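Local coordinates for ADP-ribosylglycohydrolase (Thermus thermophilus, PDB 2YZV), which belongs to the ADP-ribosylglycohydrolase family and has a mainly helical fold that binds magnesium ions through aspartate and threonine side chains, at residues Leu18-Gly30 against Met42-Thr56. Sequence-based numbering, arbitrary orientation.
With MG (magnesium ion), chain C.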
loop_
_atom_site.group_PDB
_atom_site.type_symbol
_atom_site.label_atom_id
_atom_site.label_comp_id
_atom_site.label_asym_id
_atom_site.label_seq_id
_atom_site.Cartn_x
_atom_site.Cartn_y
_atom_site.Cartn_z
ATOM N N LEU A 18 6.472 -1.114 2.102
ATOM C CA LEU A 18 5.196 -0.578 2.573
ATOM C C LEU A 18 5.398 0.040 3.958
ATOM O O LEU A 18 5.034 1.194 4.191
ATOM C CB LEU A 18 4.162 -1.709 2.644
ATOM C CG LEU A 18 2.698 -1.422 2.985
ATOM C CD1 LEU A 18 1.890 -2.682 2.727
ATOM C CD2 LEU A 18 2.539 -0.978 4.434
ATOM N N ALA A 19 5.989 -0.731 4.868
ATOM C CA ALA A 19 6.228 -0.274 6.235
ATOM C C ALA A 19 7.239 0.867 6.312
ATOM O O ALA A 19 7.094 1.781 7.124
ATOM C CB ALA A 19 6.692 -1.445 7.099
ATOM N N VAL A 20 8.274 0.801 5.485
ATOM C CA VAL A 20 9.281 1.851 5.454
ATOM C C VAL A 20 8.616 3.169 5.052
ATOM O O VAL A 20 8.853 4.206 5.667
ATOM C CB VAL A 20 10.413 1.499 4.458
ATOM C CG1 VAL A 20 11.262 2.723 4.161
ATOM C CG2 VAL A 20 11.286 0.390 5.045
ATOM N N GLY A 21 7.773 3.114 4.023
ATOM C CA GLY A 21 7.083 4.311 3.567
ATOM C C GLY A 21 6.117 4.865 4.597
ATOM O O GLY A 21 5.996 6.074 4.754
ATOM N N ASP A 22 5.417 3.971 5.288
ATOM C CA ASP A 22 4.461 4.358 6.319
ATOM C C ASP A 22 5.220 5.069 7.446
ATOM O O ASP A 22 4.844 6.166 7.866
ATOM C CB ASP A 22 3.747 3.094 6.831
ATOM C CG ASP A 22 2.678 3.381 7.884
ATOM O OD1 ASP A 22 2.364 4.558 8.136
ATOM O OD2 ASP A 22 2.147 2.406 8.457
ATOM N N ALA A 23 6.304 4.454 7.913
ATOM C CA ALA A 23 7.102 5.028 8.994
ATOM C C ALA A 23 7.684 6.396 8.637
ATOM O O ALA A 23 7.611 7.336 9.431
ATOM C CB ALA A 23 8.227 4.070 9.378
ATOM N N LEU A 24 8.273 6.510 7.451
ATOM C CA LEU A 24 8.851 7.783 7.028
ATOM C C LEU A 24 7.800 8.870 6.843
ATOM O O LEU A 24 7.958 9.987 7.339
ATOM C CB LEU A 24 9.624 7.605 5.721
ATOM C CG LEU A 24 11.010 6.977 5.844
ATOM C CD1 LEU A 24 11.519 6.584 4.465
ATOM C CD2 LEU A 24 11.966 7.968 6.508
ATOM N N GLY A 25 6.727 8.537 6.131
ATOM C CA GLY A 25 5.665 9.497 5.879
ATOM C C GLY A 25 4.940 9.947 7.134
ATOM O O GLY A 25 4.497 11.092 7.221
ATOM N N ALA A 26 4.822 9.046 8.105
ATOM C CA ALA A 26 4.146 9.360 9.357
ATOM C C ALA A 26 4.801 10.550 10.054
ATOM O O ALA A 26 4.147 11.279 10.801
ATOM C CB ALA A 26 4.159 8.143 10.279
ATOM N N GLN A 27 6.091 10.750 9.796
ATOM C CA GLN A 27 6.837 11.845 10.414
ATOM C C GLN A 27 6.296 13.215 10.037
ATOM O O GLN A 27 6.418 14.167 10.811
ATOM C CB GLN A 27 8.321 11.753 10.036
ATOM C CG GLN A 27 8.962 10.439 10.454
ATOM C CD GLN A 27 10.403 10.283 9.994
ATOM O OE1 GLN A 27 10.991 9.212 10.132
ATOM N NE2 GLN A 27 10.978 11.349 9.448
ATOM N N VAL A 28 5.702 13.322 8.853
ATOM C CA VAL A 28 5.163 14.600 8.401
ATOM C C VAL A 28 3.690 14.551 8.028
ATOM O O VAL A 28 3.206 15.397 7.279
ATOM C CB VAL A 28 5.952 15.141 7.198
ATOM C CG1 VAL A 28 7.360 15.522 7.631
ATOM C CG2 VAL A 28 5.997 14.096 6.101
ATOM N N GLU A 29 2.974 13.563 8.552
ATOM C CA GLU A 29 1.553 13.445 8.259
ATOM C C GLU A 29 0.807 14.705 8.687
ATOM O O GLU A 29 0.996 15.198 9.799
ATOM C CB GLU A 29 0.961 12.223 8.968
ATOM C CG GLU A 29 -0.561 12.173 8.939
ATOM C CD GLU A 29 -1.118 10.843 9.405
ATOM O OE1 GLU A 29 -0.475 10.187 10.253
ATOM O OE2 GLU A 29 -2.211 10.458 8.933
ATOM N N GLY A 30 -0.022 15.231 7.789
ATOM C CA GLY A 30 -0.801 16.421 8.096
ATOM C C GLY A 30 -0.125 17.756 7.835
ATOM O O GLY A 30 -0.755 18.806 7.985
ATOM N N MET A 42 14.928 8.297 9.076
ATOM C CA MET A 42 13.984 7.773 10.066
ATOM C C MET A 42 14.204 8.456 11.410
ATOM O O MET A 42 14.974 7.979 12.243
ATOM C CB MET A 42 14.179 6.264 10.247
ATOM C CG MET A 42 13.663 5.417 9.112
ATOM S SD MET A 42 11.860 5.250 9.120
ATOM C CE MET A 42 11.670 4.131 7.712
ATOM N N LYS A 43 13.518 9.569 11.627
ATOM C CA LYS A 43 13.668 10.311 12.869
ATOM C C LYS A 43 12.487 10.127 13.811
ATOM O O LYS A 43 12.558 10.486 14.987
ATOM C CB LYS A 43 13.843 11.798 12.554
ATOM C CG LYS A 43 15.134 12.145 11.821
ATOM C CD LYS A 43 16.299 12.367 12.783
ATOM C CE LYS A 43 16.669 11.108 13.554
ATOM N NZ LYS A 43 17.776 11.354 14.521
ATOM N N GLY A 44 11.406 9.550 13.300
ATOM C CA GLY A 44 10.225 9.381 14.121
ATOM C C GLY A 44 9.550 10.737 14.197
ATOM O O GLY A 44 9.861 11.629 13.406
ATOM N N GLY A 45 8.639 10.905 15.146
ATOM C CA GLY A 45 7.953 12.174 15.282
ATOM C C GLY A 45 6.551 12.147 14.716
ATOM O O GLY A 45 5.845 11.138 14.815
ATOM N N GLY A 46 6.143 13.257 14.110
ATOM C CA GLY A 46 4.811 13.338 13.550
ATOM C C GLY A 46 3.781 13.596 14.633
ATOM O O GLY A 46 4.131 13.681 15.813
ATOM N N PRO A 47 2.496 13.712 14.265
ATOM C CA PRO A 47 1.402 13.964 15.207
ATOM C C PRO A 47 1.187 12.868 16.248
ATOM O O PRO A 47 0.427 13.049 17.199
ATOM C CB PRO A 47 0.197 14.148 14.289
ATOM C CG PRO A 47 0.527 13.264 13.125
ATOM C CD PRO A 47 1.981 13.583 12.891
ATOM N N HIS A 48 1.855 11.735 16.071
ATOM C CA HIS A 48 1.719 10.628 17.009
ATOM C C HIS A 48 3.009 10.384 17.787
ATOM O O HIS A 48 3.135 9.379 18.487
ATOM C CB HIS A 48 1.310 9.357 16.265
ATOM C CG HIS A 48 0.030 9.494 15.502
ATOM N ND1 HIS A 48 -1.155 9.864 16.101
ATOM C CD2 HIS A 48 -0.248 9.326 14.188
ATOM C CE1 HIS A 48 -2.109 9.918 15.189
ATOM N NE2 HIS A 48 -1.585 9.596 14.019
ATOM N N ARG A 49 3.957 11.311 17.666
ATOM C CA ARG A 49 5.236 11.206 18.360
ATOM C C ARG A 49 5.798 9.792 18.297
ATOM O O ARG A 49 6.183 9.218 19.314
ATOM C CB ARG A 49 5.080 11.626 19.827
ATOM C CG ARG A 49 5.541 13.042 20.129
ATOM C CD ARG A 49 6.973 13.244 19.652
ATOM N NE ARG A 49 7.794 12.071 19.941
ATOM C CZ ARG A 49 9.035 11.896 19.500
ATOM N NH1 ARG A 49 9.613 12.822 18.746
ATOM N NH2 ARG A 49 9.694 10.784 19.800
ATOM N N LEU A 50 5.853 9.237 17.093
ATOM C CA LEU A 50 6.347 7.879 16.911
ATOM C C LEU A 50 7.851 7.708 17.073
ATOM O O LEU A 50 8.635 8.609 16.762
ATOM C CB LEU A 50 5.957 7.370 15.521
ATOM C CG LEU A 50 4.465 7.258 15.216
ATOM C CD1 LEU A 50 4.266 6.858 13.762
ATOM C CD2 LEU A 50 3.837 6.236 16.146
ATOM N N PRO A 51 8.274 6.545 17.593
ATOM C CA PRO A 51 9.710 6.302 17.754
ATOM C C PRO A 51 10.224 6.124 16.325
ATOM O O PRO A 51 9.440 5.851 15.411
ATOM C CB PRO A 51 9.761 4.983 18.521
ATOM C CG PRO A 51 8.482 4.970 19.289
ATOM C CD PRO A 51 7.482 5.524 18.300
ATOM N N PRO A 52 11.535 6.283 16.103
ATOM C CA PRO A 52 12.040 6.109 14.740
ATOM C C PRO A 52 11.714 4.706 14.239
ATOM O O PRO A 52 11.813 3.735 14.989
ATOM C CB PRO A 52 13.544 6.315 14.899
ATOM C CG PRO A 52 13.635 7.255 16.067
ATOM C CD PRO A 52 12.614 6.694 17.018
ATOM N N GLY A 53 11.310 4.600 12.978
ATOM C CA GLY A 53 11.010 3.295 12.420
ATOM C C GLY A 53 9.654 2.711 12.766
ATOM O O GLY A 53 9.322 1.621 12.308
ATOM N N PHE A 54 8.868 3.407 13.583
ATOM C CA PHE A 54 7.544 2.903 13.927
ATOM C C PHE A 54 6.545 3.364 12.877
ATOM O O PHE A 54 6.650 4.463 12.340
ATOM C CB PHE A 54 7.119 3.378 15.322
ATOM C CG PHE A 54 7.503 2.430 16.423
ATOM C CD1 PHE A 54 8.836 2.085 16.635
ATOM C CD2 PHE A 54 6.528 1.869 17.242
ATOM C CE1 PHE A 54 9.193 1.194 17.651
ATOM C CE2 PHE A 54 6.875 0.979 18.257
ATOM C CZ PHE A 54 8.208 0.642 18.461
ATOM N N TRP A 55 5.577 2.506 12.579
ATOM C CA TRP A 55 4.578 2.809 11.570
ATOM C C TRP A 55 3.172 3.006 12.138
ATOM O O TRP A 55 2.976 2.995 13.356
ATOM C CB TRP A 55 4.593 1.709 10.501
ATOM C CG TRP A 55 5.146 0.410 11.002
ATOM C CD1 TRP A 55 6.427 -0.055 10.857
ATOM C CD2 TRP A 55 4.444 -0.579 11.761
ATOM N NE1 TRP A 55 6.560 -1.276 11.479
ATOM C CE2 TRP A 55 5.358 -1.620 12.041
ATOM C CE3 TRP A 55 3.129 -0.687 12.233
ATOM C CZ2 TRP A 55 4.998 -2.758 12.775
ATOM C CZ3 TRP A 55 2.770 -1.818 12.964
ATOM C CH2 TRP A 55 3.705 -2.838 13.226
ATOM N N THR A 56 2.195 3.175 11.253
ATOM C CA THR A 56 0.816 3.434 11.669
ATOM C C THR A 56 -0.192 2.334 11.345
ATOM O O THR A 56 0.162 1.161 11.231
ATOM C CB THR A 56 0.319 4.737 11.030
ATOM O OG1 THR A 56 0.100 4.525 9.628
ATOM C CG2 THR A 56 1.360 5.838 11.201
HETATM MG MG MG C . -1.458 5.634 8.669
HETATM O O HOH W 1 7.737 7.009 12.163
HETATM O O HOH W 2 10.399 6.993 11.695
#
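Asp22 turns CG anti to its own N (chi1 -178°), which points its carboxylate from helix 4-26 at Thr56, whose chi1 of 72° sets OG1 between N and the carbonyl carbon, where it meets both Asp22 and the metal. Thr56 N donates to Asp22 OD2 at 2.9 Å, approaching from above the carboxylate plane, while Thr56 OG1 lies 2.7 Å from Asp22 OD1 and binds magnesium at 2.1 Å. Asp58 and Asp253 also bind this ion. Through Thr56, Asp22 probably acts as a second-shell residue that helps to position a metal ligand; its OD2 is also hydrogen-bonded to Thr59. In this all-helical ADP-ribosylglycohydrolase fold, residues 42-56 pass Leu24 and Gln27, then double back to Ala23 and deliver Thr56, the N-cap of helix 57-72, to the metal site. The extended side chain of Gln27 uses OE1 as a shared acceptor: Lys43 N binds it at 3.0 Å from above the carbonyl plane, Gly44 N weakly, and a water links it to Gly53 N. Beside Gln27, Met42 crosses Leu24 at about a right angle, its CE pressed tightly against Leu24 CG at 3.5 Å. Ala26 CB touches both Leu50 CD1 and Thr56 CG2, each at 3.7 Å.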